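Local structure of fusolin (Unidentified entomopoxvirus, 4OW5) at the interface of chains A and B. The protein enhances viral virulence and crystallises in vivo into viral spindles, probably acting on chitin through a domain of the lytic polysaccharide monooxygenase family. Coordinates in Å, arbitrary orientation; residue numbers count along the deposited sequence, not the author numbering. Chains: chain A/B, Fusolin.

The interface of chains A and B. Residues chain A 17-19, 28, 30; chain B 330-331, 333, 335-336.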
ATOM      1  N   GLN A  17       2.912   9.530 -22.475  1.00 15.62           N
ATOM      2  CA  GLN A  17       3.548   8.218 -22.652  1.00 14.64           C
ATOM      3  C   GLN A  17       3.419   7.640 -24.062  1.00 18.51           C
ATOM      4  O   GLN A  17       4.201   6.760 -24.431  1.00 16.47           O
ATOM      5  CB  GLN A  17       3.008   7.226 -21.652  1.00 15.40           C
ATOM      6  CG  GLN A  17       3.609   7.439 -20.290  1.00 21.17           C
ATOM      7  CD  GLN A  17       3.170   6.372 -19.313  1.00 37.41           C
ATOM      8  OE1 GLN A  17       2.912   5.236 -19.668  1.00 31.75           O
ATOM      9  NE2 GLN A  17       3.222   6.673 -18.054  1.00 35.91           N
ATOM     10  N   GLY A  18       2.462   8.134 -24.834  1.00 17.19           N
ATOM     11  CA  GLY A  18       2.332   7.786 -26.237  1.00 17.87           C
ATOM     12  C   GLY A  18       1.982   6.347 -26.502  1.00 19.70           C
ATOM     13  O   GLY A  18       1.425   5.666 -25.639  1.00 19.17           O
ATOM     14  N   GLY A  19       2.339   5.900 -27.703  1.00 15.89           N
ATOM     15  CA  GLY A  19       2.045   4.564 -28.188  1.00 15.23           C
ATOM     16  C   GLY A  19       0.595   4.397 -28.618  1.00 19.35           C
ATOM     17  O   GLY A  19       0.215   3.294 -28.975  1.00 20.53           O
ATOM     18  N   GLY A  28      -0.252  -0.676 -28.674  1.00 19.86           N
ATOM     19  CA  GLY A  28       1.076  -0.096 -28.498  1.00 19.90           C
ATOM     20  C   GLY A  28       1.195   0.727 -27.225  1.00 22.51           C
ATOM     21  O   GLY A  28       2.269   1.257 -26.917  1.00 20.51           O
ATOM     22  N   PRO A  30       1.848   1.258 -23.476  1.00 20.37           N
ATOM     23  CA  PRO A  30       2.533   0.422 -22.473  1.00 20.60           C
ATOM     24  C   PRO A  30       1.876   0.372 -21.080  1.00 21.79           C
ATOM     25  O   PRO A  30       1.878  -0.682 -20.462  1.00 22.45           O
ATOM     26  CB  PRO A  30       3.907   1.068 -22.392  1.00 24.00           C
ATOM     27  CG  PRO A  30       3.700   2.424 -22.731  1.00 29.01           C
ATOM     28  CD  PRO A  30       2.623   2.481 -23.754  1.00 23.72           C
TER
ATOM     29  N   GLN B 330      10.606  -1.127 -20.485  1.00 41.76           N
ATOM     30  CA  GLN B 330       9.407  -1.716 -21.096  1.00 40.44           C
ATOM     31  C   GLN B 330       8.320  -0.648 -21.312  1.00 40.96           C
ATOM     32  O   GLN B 330       7.451  -0.859 -22.144  1.00 40.75           O
ATOM     33  CB  GLN B 330       8.840  -2.857 -20.217  1.00 42.00           C
ATOM     34  N   TYR B 331       8.365   0.494 -20.570  1.00 35.67           N
ATOM     35  CA  TYR B 331       7.386   1.565 -20.715  1.00 35.10           C
ATOM     36  C   TYR B 331       7.828   2.633 -21.737  1.00 32.58           C
ATOM     37  O   TYR B 331       7.092   3.588 -21.956  1.00 31.29           O
ATOM     38  CB  TYR B 331       7.065   2.194 -19.365  1.00 38.64           C
ATOM     39  CG  TYR B 331       6.440   1.187 -18.423  1.00 44.29           C
ATOM     40  CD1 TYR B 331       7.229   0.384 -17.608  1.00 47.51           C
ATOM     41  CD2 TYR B 331       5.066   0.972 -18.412  1.00 45.86           C
ATOM     42  CE1 TYR B 331       6.662  -0.552 -16.745  1.00 50.97           C
ATOM     43  CE2 TYR B 331       4.486   0.030 -17.566  1.00 47.16           C
ATOM     44  CZ  TYR B 331       5.289  -0.745 -16.745  1.00 58.97           C
ATOM     45  OH  TYR B 331       4.743  -1.686 -15.900  1.00 64.38           O
ATOM     46  N   THR B 333       8.154   3.973 -25.493  1.00 19.72           N
ATOM     47  CA  THR B 333       7.448   3.803 -26.756  1.00 18.54           C
ATOM     48  C   THR B 333       8.314   4.425 -27.822  1.00 20.07           C
ATOM     49  O   THR B 333       9.255   5.155 -27.507  1.00 15.77           O
ATOM     50  CB  THR B 333       6.056   4.459 -26.737  1.00 23.85           C
ATOM     51  OG1 THR B 333       6.194   5.863 -26.551  1.00 24.19           O
ATOM     52  CG2 THR B 333       5.187   3.891 -25.702  1.00 18.57           C
ATOM     53  N   ASP B 335       7.442   6.991 -29.453  1.00 17.95           N
ATOM     54  CA  ASP B 335       7.268   8.438 -29.381  1.00 19.73           C
ATOM     55  C   ASP B 335       7.441   8.981 -27.956  1.00 24.09           C
ATOM     56  O   ASP B 335       7.135  10.134 -27.738  1.00 24.94           O
ATOM     57  CB  ASP B 335       5.924   8.854 -29.998  1.00 22.45           C
ATOM     58  CG  ASP B 335       4.709   8.222 -29.403  1.00 34.21           C
ATOM     59  OD1 ASP B 335       4.860   7.220 -28.673  1.00 35.51           O
ATOM     60  OD2 ASP B 335       3.599   8.688 -29.708  1.00 40.60           O
ATOM     61  N   PHE B 336       8.015   8.201 -27.005  1.00 21.52           N
ATOM     62  CA  PHE B 336       8.302   8.725 -25.667  1.00 20.52           C
ATOM     63  C   PHE B 336       9.384   7.944 -24.950  1.00 22.86           C
ATOM     64  O   PHE B 336       9.245   6.731 -24.756  1.00 20.65           O
ATOM     65  CB  PHE B 336       7.061   8.738 -24.763  1.00 21.59           C
ATOM     66  CG  PHE B 336       7.235   9.653 -23.566  1.00 22.97           C
ATOM     67  CD1 PHE B 336       7.343  11.026 -23.734  1.00 26.35           C
ATOM     68  CD2 PHE B 336       7.206   9.151 -22.276  1.00 26.03           C
ATOM     69  CE1 PHE B 336       7.414  11.880 -22.633  1.00 27.78           C
ATOM     70  CE2 PHE B 336       7.285  10.006 -21.174  1.00 28.51           C
ATOM     71  CZ  PHE B 336       7.347  11.365 -21.364  1.00 26.70           C
TER
HETATM   72  O   HOH W   1       5.938   5.847 -22.681  1.00 50.04           O
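B:Thr333 meets A:Gln17 and A:Pro30 through both branches of its side chain, and chi1 of 63° divides the work: OG1 sits between its own backbone N and carbonyl carbon, while CG2 lies anti to the carbonyl carbon. B:Asp335 adopts a similar first torsion, 57°, which brings its carboxylate back beside the threonine hydroxyl. The pair is a worked example of how a short loop segment can read the backbone at a helix end. A:Gln17 closes helix 10-17, and its carbonyl O accepts a hydrogen bond from B:Thr333 OG1 at 3.0 Å, the hydroxyl approaching at 146° to the C=O and tilted out of the carbonyl plane. The same OG1 lies 2.9 Å from B:Asp335 OD1, which it meets nearly along the C-O axis, so one hydroxyl hydrogen may be shared or alternate between two acceptors. OD1 also takes the amide N of A:Gly19 at 3.0 Å, on its syn lone pair; gripped by both groups, the carboxylate is probably hindered from rotating. A water completes the polar line, bridging A:Gln17 O and the backbone O of B:Tyr331 with 2.6 Å to each. The partial negative charge of the helix end may strengthen the bond that A:Gln17 O accepts from the hydroxyl.

Apolar groups flank this line. The methyl CG2 of B:Thr333 presses on the A:Pro30 ring at 3.5 Å from CD, the two side chains crossing at about a right angle. At the other side, B:Phe336 turns the face of its ring, near CD2, toward A:Gln17 CA, 3.8 Å from CD2, while its CB packs against the carbonyl O. The poorly ordered B:Tyr331 adds a looser contact.

Repeated with the chains exchanged, this patch fastens the C-terminal segment of each copy, just ahead of helix 338-352, onto its partner, and may thereby support the two-fold pair of the deposited assembly, possibly a building unit of the spindles.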